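Local structure of taurocyamine kinase (Schistosoma mansoni, 4WOD) at residues V11-R14 with R18-S21; Q212-V217 with Y240-D245; A288-F293 with M412-A417; G521-T526 with Y603-E608. The protein reversibly transfers a phosphate group between ATP and taurocyamine, forming N-phosphotaurocyamine and ADP with magnesium as cofactor. The protein carries 4 engineered substitutions. All coordinates share one frame; numbering follows the deposited sequence.

Contact 1. Residues V11-R14 with R18-S21; sequences VKIR and RNHS. Engineered in segment 11-14: Val-11 (natural residue Ala).
Ile-13 and Asn-19 meet with a methyl against an amide, and no hydrogen bond joins the two segments although one partner is polar. The CG2 branch of Ile-13 lies 3.7 Å from Asn-19 ND2 and 4.0 Å from Asn-19 OD1, so a single methyl touches the whole width of the amide. The Asn-19 CG, anti to the backbone N (chi1 -163°), hangs beside its own carbonyl carbon, and Asn-19 CB lies 3.7 Å from Ile-13 O. The amide is held by its own segment instead. Asn-19 OD1 accepts from Ser-21 N at 2.9 Å, which closes an Asx turn. Ser-21 OG also approaches Asn-19 OD1, at a separation so short that the exact length is doubtful. Ser-21 is the N-cap of helix 22-26, its OG bonding Lys-24 N, and its side chain lies about 7 Å from the bound arginine. The NZ of Lys-24 bonds Asn-19 O and, weakly, Ile-13 O and Arg-14 O. Within the first phosphagen kinase N-terminal domain, the end of helix 6-14 is thus drawn to the start of helix 22-26, while Ile-13 also packs on Asn-53 and Ala-54 of helix 46-55.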
# COMPACT_ATOMS: atom_id res chain seq x y z
N VAL A 11 -5.37 -4.48 30.41
CA VAL A 11 -4.10 -3.83 30.75
C VAL A 11 -2.90 -4.40 29.97
O VAL A 11 -2.08 -3.64 29.46
CB VAL A 11 -3.84 -3.91 32.25
CG1 VAL A 11 -2.39 -3.56 32.59
CG2 VAL A 11 -4.81 -2.98 32.97
N LYS A 12 -2.80 -5.73 29.86
CA LYS A 12 -1.72 -6.36 29.09
C LYS A 12 -1.75 -5.93 27.62
O LYS A 12 -0.72 -5.54 27.05
CB LYS A 12 -1.81 -7.89 29.19
CG LYS A 12 -1.37 -8.48 30.52
CD LYS A 12 -1.46 -10.00 30.51
CE LYS A 12 -0.73 -10.59 31.70
NZ LYS A 12 0.74 -10.47 31.55
N ILE A 13 -2.92 -6.02 27.02
CA ILE A 13 -3.11 -5.64 25.64
C ILE A 13 -2.82 -4.14 25.42
O ILE A 13 -2.18 -3.77 24.45
CB ILE A 13 -4.54 -5.98 25.17
CG1 ILE A 13 -4.73 -7.51 25.19
CG2 ILE A 13 -4.80 -5.40 23.79
CD1 ILE A 13 -6.19 -7.99 25.08
N ARG A 14 -3.28 -3.29 26.33
CA ARG A 14 -3.05 -1.85 26.18
C ARG A 14 -1.59 -1.47 26.42
O ARG A 14 -1.05 -0.62 25.73
CB ARG A 14 -3.95 -1.07 27.12
CG ARG A 14 -5.32 -0.89 26.56
CD ARG A 14 -6.15 0.00 27.44
NE ARG A 14 -7.35 0.44 26.75
CZ ARG A 14 -8.26 1.24 27.28
NH1 ARG A 14 -8.11 1.68 28.52
NH2 ARG A 14 -9.33 1.59 26.57
N ARG A 18 3.54 -3.34 20.85
CA ARG A 18 3.49 -4.14 19.63
C ARG A 18 2.05 -4.49 19.24
O ARG A 18 1.79 -4.93 18.12
CB ARG A 18 4.27 -5.45 19.80
CG ARG A 18 5.71 -5.28 20.28
CD ARG A 18 6.17 -6.58 20.88
NE ARG A 18 5.30 -6.97 21.99
CZ ARG A 18 5.25 -8.18 22.52
NH1 ARG A 18 6.01 -9.16 22.03
NH2 ARG A 18 4.42 -8.43 23.53
N ASN A 19 1.13 -4.32 20.18
CA ASN A 19 -0.25 -4.68 19.90
C ASN A 19 -0.99 -3.51 19.25
O ASN A 19 -1.07 -2.43 19.82
CB ASN A 19 -0.96 -5.13 21.18
CG ASN A 19 -2.23 -5.88 20.91
OD1 ASN A 19 -3.09 -5.43 20.14
ND2 ASN A 19 -2.37 -7.05 21.52
N HIS A 20 -1.51 -3.75 18.05
CA HIS A 20 -2.32 -2.77 17.33
C HIS A 20 -3.62 -3.42 16.85
O HIS A 20 -4.09 -3.14 15.75
CB HIS A 20 -1.56 -2.20 16.14
CG HIS A 20 -0.22 -1.64 16.51
ND1 HIS A 20 0.96 -2.23 16.14
CD2 HIS A 20 0.11 -0.56 17.25
CE1 HIS A 20 1.97 -1.53 16.62
NE2 HIS A 20 1.48 -0.51 17.30
N SER A 21 -4.16 -4.30 17.67
CA SER A 21 -5.31 -5.12 17.27
C SER A 21 -6.60 -4.31 17.32
O SER A 21 -6.66 -3.30 18.01
CB SER A 21 -5.42 -6.36 18.16
OG SER A 21 -5.41 -6.03 19.55

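Contact 2. Residues Q212-V217 with Y240-D245; sequences QKNFLV and YKRLAD
The side-chain amide of Asn-214 lies flat over one face of the Arg-242 guanidinium, the two planes only 6° apart. Asn-214 ND2 sits over the centre of the guanidinium, 3.4 Å from Arg-242 CZ, and the amide oxygen OD1 is displaced toward the aliphatic part, 3.4 Å from Arg-242 CD. The bend of the arginine chain at chi3 (-41°) turns the guanidinium up against the amide. Asn-214 also offers its backbone oxygen: Arg-242 NH1 donates to Asn-214 O at 3.1 Å, in a bond that is not quite straight. That oxygen lies 20° out of the guanidinium plane. Both groups have a further partner. Arg-242 NH2 donates to Gln-231 OE1, and Asn-214 OD1 is bonded to Asn-210 ND2, which holds the amide in its stacked orientation. Next to the polar pair the contact turns apolar, with Phe-215 CB 4.4 Å from Arg-242 CD. The Phe-215 ring meets Tyr-160 edge-to-face and touches Val-227. Helix 236-251 packs on the antiparallel sheet of the catalytic domain, with Arg-242 reaching Asn-214, the residue just ahead of strand 215-219, and Leu-243 resting on Val-227 of strand 225-232 and on Val-122 and Leu-124 of strand 117-126.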
# COMPACT_ATOMS: atom_id res chain seq x y z
N GLN A 212 -11.23 -39.38 -4.67
CA GLN A 212 -10.57 -38.59 -5.72
C GLN A 212 -9.60 -37.55 -5.16
O GLN A 212 -8.94 -36.86 -5.93
CB GLN A 212 -11.60 -37.85 -6.59
CG GLN A 212 -12.67 -38.71 -7.24
CD GLN A 212 -13.93 -38.76 -6.40
OE1 GLN A 212 -13.94 -39.32 -5.29
NE2 GLN A 212 -15.01 -38.18 -6.92
N LYS A 213 -9.55 -37.42 -3.84
CA LYS A 213 -8.65 -36.47 -3.18
C LYS A 213 -8.82 -35.02 -3.65
O LYS A 213 -7.85 -34.26 -3.73
CB LYS A 213 -7.19 -36.91 -3.36
CG LYS A 213 -6.92 -38.34 -2.89
CD LYS A 213 -5.45 -38.58 -2.60
CE LYS A 213 -5.23 -40.03 -2.15
NZ LYS A 213 -3.87 -40.29 -1.57
N ASN A 214 -10.06 -34.64 -3.97
CA ASN A 214 -10.38 -33.27 -4.35
C ASN A 214 -11.42 -32.65 -3.40
O ASN A 214 -11.98 -31.59 -3.69
CB ASN A 214 -10.87 -33.22 -5.80
CG ASN A 214 -12.11 -34.06 -6.02
OD1 ASN A 214 -12.77 -34.47 -5.06
ND2 ASN A 214 -12.45 -34.30 -7.29
N PHE A 215 -11.67 -33.33 -2.29
CA PHE A 215 -12.65 -32.94 -1.27
C PHE A 215 -12.08 -33.32 0.08
O PHE A 215 -11.71 -34.46 0.31
CB PHE A 215 -14.00 -33.61 -1.49
CG PHE A 215 -15.06 -33.25 -0.46
CD1 PHE A 215 -15.74 -32.04 -0.55
CD2 PHE A 215 -15.37 -34.12 0.57
CE1 PHE A 215 -16.72 -31.71 0.39
CE2 PHE A 215 -16.35 -33.80 1.52
CZ PHE A 215 -17.03 -32.58 1.42
N LEU A 216 -12.00 -32.35 0.99
CA LEU A 216 -11.27 -32.54 2.24
C LEU A 216 -12.03 -31.87 3.38
O LEU A 216 -12.52 -30.73 3.22
CB LEU A 216 -9.86 -31.96 2.10
CG LEU A 216 -9.03 -31.77 3.37
CD1 LEU A 216 -8.49 -33.10 3.89
CD2 LEU A 216 -7.90 -30.78 3.15
N VAL A 217 -12.17 -32.56 4.52
CA VAL A 217 -12.89 -31.96 5.66
C VAL A 217 -12.10 -32.01 6.96
O VAL A 217 -11.63 -33.08 7.35
CB VAL A 217 -14.26 -32.64 5.91
CG1 VAL A 217 -14.95 -31.95 7.07
CG2 VAL A 217 -15.15 -32.56 4.67
N TYR A 240 -16.10 -25.35 -7.19
CA TYR A 240 -17.15 -24.63 -6.48
C TYR A 240 -18.43 -25.45 -6.40
O TYR A 240 -19.05 -25.52 -5.35
CB TYR A 240 -17.43 -23.29 -7.15
CG TYR A 240 -18.59 -22.49 -6.58
CD1 TYR A 240 -18.44 -21.74 -5.42
CD2 TYR A 240 -19.80 -22.45 -7.24
CE1 TYR A 240 -19.49 -20.98 -4.92
CE2 TYR A 240 -20.86 -21.71 -6.75
CZ TYR A 240 -20.71 -20.98 -5.58
OH TYR A 240 -21.76 -20.24 -5.11
N LYS A 241 -18.82 -26.06 -7.52
CA LYS A 241 -19.98 -26.94 -7.54
C LYS A 241 -19.80 -28.10 -6.58
O LYS A 241 -20.74 -28.46 -5.86
CB LYS A 241 -20.25 -27.48 -8.94
CG LYS A 241 -21.05 -26.54 -9.82
CD LYS A 241 -21.32 -27.14 -11.20
CE LYS A 241 -21.78 -26.05 -12.17
NZ LYS A 241 -22.37 -26.56 -13.45
N ARG A 242 -18.62 -28.70 -6.58
CA ARG A 242 -18.33 -29.84 -5.71
C ARG A 242 -18.50 -29.44 -4.24
O ARG A 242 -19.10 -30.16 -3.45
CB ARG A 242 -16.93 -30.39 -5.95
CG ARG A 242 -16.57 -31.61 -5.13
CD ARG A 242 -15.11 -31.97 -5.37
NE ARG A 242 -14.84 -31.79 -6.78
CZ ARG A 242 -13.78 -31.18 -7.29
NH1 ARG A 242 -12.83 -30.71 -6.51
NH2 ARG A 242 -13.68 -31.07 -8.60
N LEU A 243 -17.97 -28.26 -3.91
CA LEU A 243 -18.12 -27.73 -2.56
C LEU A 243 -19.57 -27.45 -2.21
O LEU A 243 -20.03 -27.84 -1.13
CB LEU A 243 -17.33 -26.44 -2.39
CG LEU A 243 -17.43 -25.85 -0.98
CD1 LEU A 243 -16.79 -26.76 0.04
CD2 LEU A 243 -16.77 -24.47 -0.94
N ALA A 244 -20.29 -26.78 -3.11
CA ALA A 244 -21.66 -26.36 -2.84
C ALA A 244 -22.55 -27.58 -2.62
O ALA A 244 -23.36 -27.60 -1.69
CB ALA A 244 -22.20 -25.52 -3.98
N ASP A 245 -22.41 -28.58 -3.48
CA ASP A 245 -23.23 -29.80 -3.37
C ASP A 245 -23.08 -30.46 -2.00
O ASP A 245 -24.08 -30.82 -1.38
CB ASP A 245 -22.88 -30.82 -4.45
CG ASP A 245 -23.48 -30.49 -5.80
OD1 ASP A 245 -24.39 -29.63 -5.85
OD2 ASP A 245 -23.06 -31.11 -6.80

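Contact 3. Residues A288-F293 with M412-A417; sequences ASLPNF and MIRNGA
Hydrogen bonds centre on one acceptor, Asn-292 OD1, which Arg-414 addresses with both terminal nitrogens. The stronger bond runs from Arg-414 NH2 to Asn-292 OD1, 2.7 Å long with an N-H...O angle of 160°. It meets a lone pair in the carbonyl plane. The second, from Arg-414 NH1 to Asn-292 OD1 at 3.1 Å, is bent and weak. Amide and guanidinium come from opposite directions; OD1 lies at the guanidinium edge, in plane, while the amide plane stands nearly perpendicular (85°). The arginine chain, extended from CG to NE, spans the distance from helix 409-418.

The acceptor is carried by a type I beta turn from Leu-290 to Phe-293. Asn-292 occupies the N-cap position of helix 293-299, but its side chain makes no capping bond and serves the arginine instead. The turn belongs to the C-terminal catalytic domain of the first phosphagen kinase repeat, and Arg-414 to the N-terminal domain of the second.

Ionic and backbone partners complete the guanidinium: Arg-414 NE forms a salt bridge with Glu-367, and Arg-414 NH1 also donates to Asp-557 O. Two apolar contacts flank it, Pro-291 CD over one face, 4.2 Å from Arg-414 NH1, and Leu-290 CD2 3.7 Å from Arg-414 NH2. Pro-291 and Asn-292 further touch Arg-556 of helix 553-558.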
# COMPACT_ATOMS: atom_id res chain seq x y z
N ALA A 288 3.08 -8.77 -9.35
CA ALA A 288 3.45 -8.75 -7.94
C ALA A 288 4.51 -7.70 -7.65
O ALA A 288 4.68 -7.26 -6.50
CB ALA A 288 3.96 -10.12 -7.51
N SER A 289 5.22 -7.29 -8.70
CA SER A 289 6.35 -6.38 -8.55
C SER A 289 5.93 -4.92 -8.73
O SER A 289 6.74 -4.01 -8.54
CB SER A 289 7.44 -6.73 -9.56
OG SER A 289 7.10 -6.26 -10.85
N LEU A 290 4.68 -4.69 -9.12
CA LEU A 290 4.20 -3.32 -9.26
C LEU A 290 4.18 -2.69 -7.87
O LEU A 290 3.97 -3.38 -6.88
CB LEU A 290 2.82 -3.28 -9.91
CG LEU A 290 2.84 -3.72 -11.39
CD1 LEU A 290 1.45 -3.91 -11.91
CD2 LEU A 290 3.59 -2.69 -12.24
N PRO A 291 4.46 -1.38 -7.79
CA PRO A 291 4.53 -0.72 -6.48
C PRO A 291 3.21 -0.78 -5.71
O PRO A 291 3.22 -0.95 -4.49
CB PRO A 291 4.91 0.71 -6.82
CG PRO A 291 5.70 0.58 -8.09
CD PRO A 291 4.99 -0.51 -8.86
N ASN A 292 2.10 -0.66 -6.43
CA ASN A 292 0.79 -0.72 -5.82
C ASN A 292 0.05 -2.05 -6.08
O ASN A 292 -1.19 -2.06 -6.17
CB ASN A 292 -0.06 0.45 -6.31
CG ASN A 292 -0.18 0.49 -7.82
OD1 ASN A 292 0.68 -0.03 -8.53
ND2 ASN A 292 -1.25 1.11 -8.32
N PHE A 293 0.80 -3.15 -6.20
CA PHE A 293 0.25 -4.51 -6.34
C PHE A 293 -0.93 -4.77 -5.41
O PHE A 293 -2.03 -5.09 -5.86
CB PHE A 293 1.37 -5.54 -6.07
CG PHE A 293 0.89 -6.98 -5.96
CD1 PHE A 293 0.21 -7.60 -7.00
CD2 PHE A 293 1.18 -7.74 -4.82
CE1 PHE A 293 -0.21 -8.93 -6.89
CE2 PHE A 293 0.78 -9.06 -4.70
CZ PHE A 293 0.08 -9.66 -5.74
N MET A 412 5.36 7.29 -17.66
CA MET A 412 5.30 8.64 -17.14
C MET A 412 3.87 9.10 -16.82
O MET A 412 3.68 9.98 -16.00
CB MET A 412 6.01 9.62 -18.10
CG MET A 412 5.23 10.09 -19.32
SD MET A 412 6.17 11.38 -20.26
CE MET A 412 7.77 10.62 -20.24
N ILE A 413 2.86 8.46 -17.40
CA ILE A 413 1.49 8.81 -17.01
C ILE A 413 0.94 7.92 -15.87
O ILE A 413 -0.14 8.20 -15.33
CB ILE A 413 0.50 8.73 -18.21
CG1 ILE A 413 0.29 7.27 -18.63
CG2 ILE A 413 0.96 9.62 -19.38
CD1 ILE A 413 -1.00 7.04 -19.41
N ARG A 414 1.69 6.90 -15.48
CA ARG A 414 1.22 5.93 -14.49
C ARG A 414 0.78 6.58 -13.17
O ARG A 414 -0.27 6.21 -12.61
CB ARG A 414 2.29 4.87 -14.20
CG ARG A 414 1.73 3.65 -13.49
CD ARG A 414 2.78 2.57 -13.19
NE ARG A 414 2.14 1.33 -12.75
CZ ARG A 414 1.78 1.08 -11.49
NH1 ARG A 414 2.01 1.98 -10.53
NH2 ARG A 414 1.18 -0.06 -11.18
N ASN A 415 1.56 7.54 -12.68
CA ASN A 415 1.18 8.17 -11.41
C ASN A 415 -0.20 8.83 -11.53
O ASN A 415 -1.02 8.77 -10.60
CB ASN A 415 2.21 9.21 -10.93
CG ASN A 415 2.33 10.39 -11.86
OD1 ASN A 415 2.67 10.24 -13.02
ND2 ASN A 415 2.00 11.57 -11.37
N GLY A 416 -0.49 9.42 -12.68
CA GLY A 416 -1.78 10.04 -12.92
C GLY A 416 -2.89 9.03 -13.14
O GLY A 416 -4.02 9.18 -12.65
N ALA A 417 -2.58 7.98 -13.89
CA ALA A 417 -3.54 6.91 -14.12
C ALA A 417 -4.10 6.36 -12.79
O ALA A 417 -5.31 6.14 -12.66
CB ALA A 417 -2.90 5.81 -14.92

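Contact 4. Residues G521-T526 with Y603-E608; sequences GEHAGT and YKRLIE
Glu-522 carries CG anti to its backbone N (chi1 -168°) and runs on extended, while Arg-605 turns its chain at chi3 (51°); together these torsions bring carboxylate and guanidinium to each other. The two side chains cross at about a right angle. In the resulting salt bridge Arg-605 NH1 donates to Glu-522 OE2 at 3.0 Å, reaching the oxygen from above the carboxylate plane. The same oxygen lies 3.2 Å from Arg-605 CD, so the carboxylate covers the bend of the chain. The other guanidinium nitrogens have their own acceptors: NH2 donates to Gln-594 OE1 and NE to Thr-577 O.

The neighbouring His-523 bonds to the helix backbone. Its NE2 donates to Arg-605 O at 2.8 Å with an N-H...O angle of 165°, and the oxygen lies close to the ring plane, at the edge. The short 3-10 turn 522-523, leading into edge strand 525-529 of the antiparallel sheet of the second catalytic domain, is in this way pinned by adjacent side chains to helix 599-614, which lies over the sheet. His-523 also meets Phe-578 edge-to-face.

Nearby, His-523 CE1 packs 3.7 Å from Glu-608 CB. The Glu-608 carboxylate is steadied within its own helix by a salt bridge, Lys-604 NZ to Glu-608 OE2 at 2.7 Å. One water donates to Glu-522 OE1 and to Glu-608 OE1, 3.0 Å from each, bridging two like-charged groups whose repulsion the nearby lysine and arginine would be expected to offset.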
# COMPACT_ATOMS: atom_id res chain seq x y z
N GLY A 521 33.94 23.48 4.72
CA GLY A 521 33.49 24.73 5.31
C GLY A 521 32.06 24.63 5.81
O GLY A 521 31.68 23.65 6.45
N GLU A 522 31.29 25.66 5.51
CA GLU A 522 29.87 25.72 5.85
C GLU A 522 29.09 24.50 5.32
O GLU A 522 28.06 24.11 5.88
CB GLU A 522 29.26 27.00 5.29
CG GLU A 522 27.88 27.31 5.82
CD GLU A 522 27.45 28.73 5.53
OE1 GLU A 522 28.10 29.39 4.68
OE2 GLU A 522 26.47 29.20 6.16
N HIS A 523 29.58 23.91 4.25
CA HIS A 523 28.86 22.83 3.60
C HIS A 523 29.30 21.46 4.12
O HIS A 523 28.66 20.46 3.82
CB HIS A 523 29.05 22.94 2.08
CG HIS A 523 28.51 24.22 1.52
ND1 HIS A 523 29.30 25.35 1.36
CD2 HIS A 523 27.27 24.56 1.11
CE1 HIS A 523 28.55 26.33 0.88
NE2 HIS A 523 27.32 25.88 0.72
N ALA A 524 30.38 21.42 4.89
CA ALA A 524 30.82 20.17 5.49
C ALA A 524 29.68 19.56 6.29
O ALA A 524 28.93 20.28 6.96
CB ALA A 524 32.05 20.40 6.38
N GLY A 525 29.52 18.24 6.19
CA GLY A 525 28.42 17.57 6.86
C GLY A 525 28.55 16.06 6.90
O GLY A 525 29.63 15.50 6.72
N THR A 526 27.43 15.38 7.14
CA THR A 526 27.40 13.93 7.29
C THR A 526 26.32 13.33 6.38
O THR A 526 25.18 13.80 6.37
CB THR A 526 27.10 13.53 8.77
OG1 THR A 526 28.16 13.99 9.62
CG2 THR A 526 26.95 12.03 8.91
N TYR A 603 20.58 32.04 -0.00
CA TYR A 603 20.81 31.92 -1.45
C TYR A 603 22.29 31.70 -1.74
O TYR A 603 22.65 30.81 -2.51
CB TYR A 603 20.31 33.18 -2.15
CG TYR A 603 20.44 33.14 -3.65
CD1 TYR A 603 19.43 32.58 -4.42
CD2 TYR A 603 21.55 33.67 -4.29
CE1 TYR A 603 19.53 32.53 -5.81
CE2 TYR A 603 21.66 33.63 -5.70
CZ TYR A 603 20.64 33.06 -6.45
OH TYR A 603 20.70 33.00 -7.83
N LYS A 604 23.14 32.51 -1.12
CA LYS A 604 24.58 32.38 -1.29
C LYS A 604 25.05 30.97 -0.92
O LYS A 604 25.76 30.33 -1.70
CB LYS A 604 25.30 33.43 -0.44
CG LYS A 604 26.82 33.50 -0.68
CD LYS A 604 27.43 34.77 -0.07
CE LYS A 604 28.95 34.77 -0.20
NZ LYS A 604 29.54 33.67 0.59
N ARG A 605 24.65 30.47 0.25
CA ARG A 605 25.02 29.13 0.70
C ARG A 605 24.52 28.07 -0.29
O ARG A 605 25.27 27.17 -0.66
CB ARG A 605 24.46 28.85 2.11
CG ARG A 605 24.90 27.53 2.70
CD ARG A 605 24.57 27.45 4.19
NE ARG A 605 23.17 27.78 4.44
CZ ARG A 605 22.75 28.87 5.07
NH1 ARG A 605 23.62 29.74 5.56
NH2 ARG A 605 21.45 29.08 5.22
N LEU A 606 23.26 28.19 -0.71
CA LEU A 606 22.76 27.29 -1.74
C LEU A 606 23.63 27.29 -3.00
O LEU A 606 24.05 26.22 -3.44
CB LEU A 606 21.32 27.64 -2.14
CG LEU A 606 20.81 26.65 -3.21
CD1 LEU A 606 20.92 25.18 -2.72
CD2 LEU A 606 19.39 26.97 -3.61
N ILE A 607 23.90 28.46 -3.59
CA ILE A 607 24.63 28.50 -4.87
C ILE A 607 26.02 27.87 -4.74
O ILE A 607 26.47 27.09 -5.61
CB ILE A 607 24.76 29.95 -5.43
CG1 ILE A 607 23.38 30.60 -5.61
CG2 ILE A 607 25.54 29.96 -6.75
CD1 ILE A 607 22.38 29.74 -6.35
N GLU A 608 26.69 28.16 -3.64
CA GLU A 608 28.02 27.65 -3.42
C GLU A 608 27.99 26.14 -3.25
O GLU A 608 28.91 25.45 -3.68
CB GLU A 608 28.65 28.33 -2.20
CG GLU A 608 29.01 29.78 -2.46
CD GLU A 608 29.41 30.51 -1.20
OE1 GLU A 608 29.38 29.88 -0.11
OE2 GLU A 608 29.73 31.72 -1.30
O HOH W 1 27.90 31.08 2.23

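In the fold
Along the chain the four contacts follow in series. Contacts 1 and 2 belong to the first repeat, about 40 Å apart between centres: contact 1 among the N-terminal helices near the bound arginine, contact 2 on the catalytic sheet. Contacts 2 and 4, centres about 71 Å apart, use equivalent helices, 236-251 and 599-614, and equivalent arginines, but different partners: residues at the start of strand 215-219 in contact 2, the 3-10 turn ahead of strand 525-529 in contact 4. The two eight-stranded antiparallel sheets share one strand order, as expected of a duplicated kinase. Contact 3, about 38 and 36 Å from the centres of contacts 2 and 4, joins the repeats.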